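PDB 4LPS: Hydrogenase/urease nickel incorporation protein HypB from Helicobacter pylori, which binds and slowly hydrolyses GTP and binds nickel or zinc, supporting nickel insertion during the maturation of [NiFe] hydrogenase and of urease. Local coordinates for residues K33-E44 against A110-K121. Residues are numbered along the deposited sequence; the frame is centred on the assembly and turned at random.
Sequences KAAEMKERYLKE and ASMIEGAFDLLK. With PO4 (phosphate ion), chain I.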
loop_
_atom_site.group_PDB
_atom_site.type_symbol
_atom_site.label_atom_id
_atom_site.label_comp_id
_atom_site.label_asym_id
_atom_site.label_seq_id
_atom_site.Cartn_x
_atom_site.Cartn_y
_atom_site.Cartn_z
ATOM N N LYS A 33 -17.343 -8.061 -5.380
ATOM C CA LYS A 33 -16.900 -6.857 -6.077
ATOM C C LYS A 33 -15.378 -6.789 -6.224
ATOM O O LYS A 33 -14.867 -6.301 -7.231
ATOM C CB LYS A 33 -17.417 -5.608 -5.358
ATOM C CG LYS A 33 -17.228 -4.336 -6.164
ATOM C CD LYS A 33 -17.884 -4.479 -7.535
ATOM C CE LYS A 33 -17.877 -3.166 -8.296
ATOM N NZ LYS A 33 -18.294 -3.344 -9.717
ATOM N N ALA A 34 -14.661 -7.270 -5.214
ATOM C CA ALA A 34 -13.206 -7.338 -5.277
ATOM C C ALA A 34 -12.738 -8.297 -6.365
ATOM O O ALA A 34 -11.768 -8.022 -7.071
ATOM C CB ALA A 34 -12.640 -7.752 -3.933
ATOM N N ALA A 35 -13.424 -9.431 -6.483
ATOM C CA ALA A 35 -13.109 -10.413 -7.512
ATOM C C ALA A 35 -13.379 -9.855 -8.907
ATOM O O ALA A 35 -12.648 -10.146 -9.857
ATOM C CB ALA A 35 -13.909 -11.689 -7.283
ATOM N N GLU A 36 -14.441 -9.064 -9.027
ATOM C CA GLU A 36 -14.797 -8.442 -10.298
ATOM C C GLU A 36 -13.809 -7.346 -10.681
ATOM O O GLU A 36 -13.505 -7.160 -11.859
ATOM C CB GLU A 36 -16.214 -7.878 -10.234
ATOM C CG GLU A 36 -17.288 -8.951 -10.205
ATOM C CD GLU A 36 -18.674 -8.368 -10.096
ATOM O OE1 GLU A 36 -19.585 -8.859 -10.792
ATOM O OE2 GLU A 36 -18.850 -7.415 -9.310
ATOM N N MET A 37 -13.327 -6.602 -9.688
ATOM C CA MET A 37 -12.316 -5.581 -9.944
ATOM C C MET A 37 -10.999 -6.226 -10.349
ATOM O O MET A 37 -10.268 -5.682 -11.176
ATOM C CB MET A 37 -12.107 -4.684 -8.722
ATOM C CG MET A 37 -13.228 -3.681 -8.477
ATOM S SD MET A 37 -13.589 -2.641 -9.914
ATOM C CE MET A 37 -11.978 -1.907 -10.207
ATOM N N LYS A 38 -10.688 -7.369 -9.741
ATOM C CA LYS A 38 -9.478 -8.109 -10.087
ATOM C C LYS A 38 -9.486 -8.567 -11.547
ATOM O O LYS A 38 -8.440 -8.587 -12.196
ATOM C CB LYS A 38 -9.292 -9.313 -9.163
ATOM C CG LYS A 38 -7.907 -9.942 -9.276
ATOM C CD LYS A 38 -7.681 -11.046 -8.256
ATOM C CE LYS A 38 -6.354 -11.745 -8.510
ATOM N NZ LYS A 38 -6.136 -12.887 -7.586
ATOM N N GLU A 39 -10.658 -8.947 -12.053
ATOM C CA GLU A 39 -10.816 -9.236 -13.476
ATOM C C GLU A 39 -10.333 -8.068 -14.331
ATOM O O GLU A 39 -9.595 -8.255 -15.295
ATOM C CB GLU A 39 -12.276 -9.544 -13.813
ATOM C CG GLU A 39 -12.863 -10.741 -13.085
ATOM C CD GLU A 39 -14.324 -10.956 -13.419
ATOM O OE1 GLU A 39 -15.045 -11.530 -12.576
ATOM O OE2 GLU A 39 -14.757 -10.549 -14.521
ATOM N N ARG A 40 -10.763 -6.863 -13.970
ATOM C CA ARG A 40 -10.413 -5.662 -14.718
ATOM C C ARG A 40 -8.937 -5.306 -14.573
ATOM O O ARG A 40 -8.323 -4.817 -15.523
ATOM C CB ARG A 40 -11.284 -4.486 -14.274
ATOM C CG ARG A 40 -12.778 -4.746 -14.426
ATOM C CD ARG A 40 -13.592 -3.474 -14.269
ATOM N NE ARG A 40 -13.308 -2.516 -15.335
ATOM C CZ ARG A 40 -13.694 -1.245 -15.321
ATOM N NH1 ARG A 40 -13.390 -0.447 -16.334
ATOM N NH2 ARG A 40 -14.382 -0.774 -14.291
ATOM N N TYR A 41 -8.377 -5.536 -13.387
ATOM C CA TYR A 41 -6.956 -5.288 -13.157
ATOM C C TYR A 41 -6.105 -6.089 -14.124
ATOM O O TYR A 41 -5.173 -5.567 -14.738
ATOM C CB TYR A 41 -6.549 -5.661 -11.725
ATOM C CG TYR A 41 -7.222 -4.891 -10.609
ATOM C CD1 TYR A 41 -7.786 -3.646 -10.830
ATOM C CD2 TYR A 41 -7.264 -5.411 -9.324
ATOM C CE1 TYR A 41 -8.386 -2.943 -9.803
ATOM C CE2 TYR A 41 -7.859 -4.721 -8.294
ATOM C CZ TYR A 41 -8.419 -3.490 -8.537
ATOM O OH TYR A 41 -9.011 -2.807 -7.504
ATOM N N LEU A 42 -6.451 -7.363 -14.260
ATOM C CA LEU A 42 -5.715 -8.288 -15.111
ATOM C C LEU A 42 -5.945 -7.961 -16.584
ATOM O O LEU A 42 -5.032 -8.064 -17.401
ATOM C CB LEU A 42 -6.123 -9.732 -14.801
ATOM C CG LEU A 42 -5.911 -10.158 -13.341
ATOM C CD1 LEU A 42 -6.300 -11.615 -13.113
ATOM C CD2 LEU A 42 -4.475 -9.905 -12.894
ATOM N N LYS A 43 -7.176 -7.581 -16.912
ATOM C CA LYS A 43 -7.520 -7.158 -18.265
ATOM C C LYS A 43 -6.646 -5.987 -18.706
ATOM O O LYS A 43 -6.192 -5.931 -19.849
ATOM C CB LYS A 43 -8.994 -6.766 -18.339
ATOM C CG LYS A 43 -9.572 -6.754 -19.742
ATOM C CD LYS A 43 -11.091 -6.823 -19.692
ATOM C CE LYS A 43 -11.570 -8.107 -19.031
ATOM N NZ LYS A 43 -13.045 -8.109 -18.816
ATOM N N GLU A 44 -6.427 -5.049 -17.792
ATOM C CA GLU A 44 -5.626 -3.865 -18.076
ATOM C C GLU A 44 -4.138 -4.126 -17.878
ATOM O O GLU A 44 -3.319 -3.219 -18.037
ATOM C CB GLU A 44 -6.074 -2.700 -17.192
ATOM C CG GLU A 44 -7.500 -2.253 -17.452
ATOM C CD GLU A 44 -7.587 -1.233 -18.563
ATOM O OE1 GLU A 44 -8.718 -0.885 -18.961
ATOM O OE2 GLU A 44 -6.526 -0.772 -19.037
ATOM N N ALA A 110 -14.162 -2.196 -2.395
ATOM C CA ALA A 110 -13.934 -2.488 -3.808
ATOM C C ALA A 110 -14.801 -1.643 -4.741
ATOM O O ALA A 110 -14.344 -1.224 -5.804
ATOM C CB ALA A 110 -14.166 -3.963 -4.078
ATOM N N SER A 111 -16.047 -1.403 -4.348
ATOM C CA SER A 111 -16.951 -0.577 -5.142
ATOM C C SER A 111 -16.443 0.861 -5.285
ATOM O O SER A 111 -16.757 1.535 -6.267
ATOM C CB SER A 111 -18.351 -0.591 -4.526
ATOM O OG SER A 111 -18.320 -0.162 -3.176
ATOM N N MET A 112 -15.658 1.325 -4.313
ATOM C CA MET A 112 -15.093 2.673 -4.365
ATOM C C MET A 112 -13.980 2.784 -5.402
ATOM O O MET A 112 -13.778 3.846 -5.996
ATOM C CB MET A 112 -14.539 3.080 -2.995
ATOM C CG MET A 112 -15.561 3.165 -1.867
ATOM S SD MET A 112 -14.747 3.558 -0.301
ATOM C CE MET A 112 -16.009 3.090 0.890
ATOM N N ILE A 113 -13.263 1.685 -5.621
ATOM C CA ILE A 113 -12.151 1.671 -6.569
ATOM C C ILE A 113 -12.638 1.850 -8.006
ATOM O O ILE A 113 -11.941 2.438 -8.835
ATOM C CB ILE A 113 -11.336 0.363 -6.462
ATOM C CG1 ILE A 113 -11.027 0.036 -4.998
ATOM C CG2 ILE A 113 -10.049 0.460 -7.272
ATOM C CD1 ILE A 113 -10.142 1.073 -4.310
ATOM N N GLU A 114 -13.839 1.347 -8.290
ATOM C CA GLU A 114 -14.352 1.277 -9.657
ATOM C C GLU A 114 -14.391 2.647 -10.320
ATOM O O GLU A 114 -13.960 2.806 -11.464
ATOM C CB GLU A 114 -15.754 0.665 -9.674
ATOM C CG GLU A 114 -16.371 0.601 -11.062
ATOM C CD GLU A 114 -17.748 -0.030 -11.071
ATOM O OE1 GLU A 114 -18.418 0.015 -12.128
ATOM O OE2 GLU A 114 -18.162 -0.572 -10.024
ATOM N N GLY A 115 -14.921 3.630 -9.595
ATOM C CA GLY A 115 -15.032 4.987 -10.097
ATOM C C GLY A 115 -13.684 5.588 -10.442
ATOM O O GLY A 115 -13.507 6.156 -11.518
ATOM N N ALA A 116 -12.735 5.460 -9.520
ATOM C CA ALA A 116 -11.385 5.970 -9.727
ATOM C C ALA A 116 -10.696 5.232 -10.872
ATOM O O ALA A 116 -9.981 5.837 -11.672
ATOM C CB ALA A 116 -10.571 5.846 -8.445
ATOM N N PHE A 117 -10.921 3.924 -10.936
ATOM C CA PHE A 117 -10.381 3.075 -11.995
ATOM C C PHE A 117 -10.851 3.541 -13.373
ATOM O O PHE A 117 -10.054 3.649 -14.306
ATOM C CB PHE A 117 -10.798 1.621 -11.751
ATOM C CG PHE A 117 -10.125 0.618 -12.651
ATOM C CD1 PHE A 117 -10.724 0.209 -13.833
ATOM C CD2 PHE A 117 -8.909 0.054 -12.293
ATOM C CE1 PHE A 117 -10.112 -0.725 -14.653
ATOM C CE2 PHE A 117 -8.291 -0.879 -13.106
ATOM C CZ PHE A 117 -8.896 -1.271 -14.289
ATOM N N ASP A 118 -12.151 3.793 -13.499
ATOM C CA ASP A 118 -12.728 4.242 -14.760
ATOM C C ASP A 118 -12.138 5.573 -15.229
ATOM O O ASP A 118 -11.843 5.744 -16.414
ATOM C CB ASP A 118 -14.248 4.356 -14.636
ATOM C CG ASP A 118 -14.928 3.006 -14.550
ATOM O OD1 ASP A 118 -14.256 1.985 -14.805
ATOM O OD2 ASP A 118 -16.135 2.961 -14.225
ATOM N N LEU A 119 -11.982 6.516 -14.303
ATOM C CA LEU A 119 -11.372 7.808 -14.619
ATOM C C LEU A 119 -9.936 7.643 -15.100
ATOM O O LEU A 119 -9.551 8.200 -16.130
ATOM C CB LEU A 119 -11.394 8.738 -13.403
ATOM C CG LEU A 119 -12.740 9.245 -12.881
ATOM C CD1 LEU A 119 -12.539 10.010 -11.590
ATOM C CD2 LEU A 119 -13.423 10.132 -13.908
ATOM N N LEU A 120 -9.151 6.880 -14.347
ATOM C CA LEU A 120 -7.758 6.626 -14.694
ATOM C C LEU A 120 -7.642 5.924 -16.041
ATOM O O LEU A 120 -6.701 6.167 -16.800
ATOM C CB LEU A 120 -7.080 5.799 -13.601
ATOM C CG LEU A 120 -6.769 6.555 -12.307
ATOM C CD1 LEU A 120 -6.294 5.597 -11.233
ATOM C CD2 LEU A 120 -5.724 7.627 -12.564
ATOM N N LYS A 121 -8.598 5.047 -16.330
ATOM C CA LYS A 121 -8.642 4.379 -17.622
ATOM C C LYS A 121 -8.894 5.384 -18.740
ATOM O O LYS A 121 -8.164 5.415 -19.731
ATOM C CB LYS A 121 -9.721 3.295 -17.640
ATOM C CG LYS A 121 -9.745 2.495 -18.931
ATOM C CD LYS A 121 -11.033 1.708 -19.091
ATOM C CE LYS A 121 -10.997 0.870 -20.358
ATOM N NZ LYS A 121 -12.325 0.286 -20.678
HETATM P P PO4 I . -11.620 -2.985 -18.571
HETATM O O1 PO4 I . -10.360 -3.576 -19.150
HETATM O O2 PO4 I . -11.308 -1.615 -18.028
HETATM O O3 PO4 I . -12.682 -2.860 -19.635
HETATM O O4 PO4 I . -12.131 -3.872 -17.465
#
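Met37 and Arg40, one turn apart on helix 29-43, are knobs that fit into successive holes on helix 110-122, a worked example of knobs-into-holes packing on the flank of a parallel-sheet P-loop GTPase domain. The helices run side by side, their axes inclined by 28°. Their backbones come nearest at Ala34 and Ala110, whose CA atoms are 5.1 Å apart, and spread apart toward Lys121. Phe117 fills the widening groove, its CG anti to the backbone N (chi1 -171°), which carries the ring across toward helix 29-43.

Met37 enters the hollow formed by Ala110, Ile113, Glu114 and Phe117. Bends at chi2 and chi3 curl the chain, bringing CE over one face of the Phe117 ring, 4.0 Å from CG. On the side facing the sheet, Tyr41 CD1 comes within 3.6 Å of Phe117 CE2, the two planes oblique at 51°. The Tyr41 hydroxyl is bonded to the carbonyl of Leu148 and rests against Ile113 CG2. Leu132 of strand 131-135 lies beneath both aromatic residues.

The second knob, Arg40, settles among Glu114, Phe117, Asp118 and Lys121. Phe117 CD1 sits over the centre of its guanidinium, the two planes steeply inclined. The outer margin is polar: Lys33 NZ forms a salt bridge with Glu114 OE2 (2.8 Å), meeting it from above the carboxylate plane. A phosphate, probably from the crystallisation liquor, accepts from Arg40 NE and NH1 and, weakly, from Lys121 NZ. At the guanidinium's other end, Arg40 NH1 and NH2 converge in a salt bridge on Asp118 OD1 at 3.0 and 2.8 Å, NH2 meeting its syn lone pair.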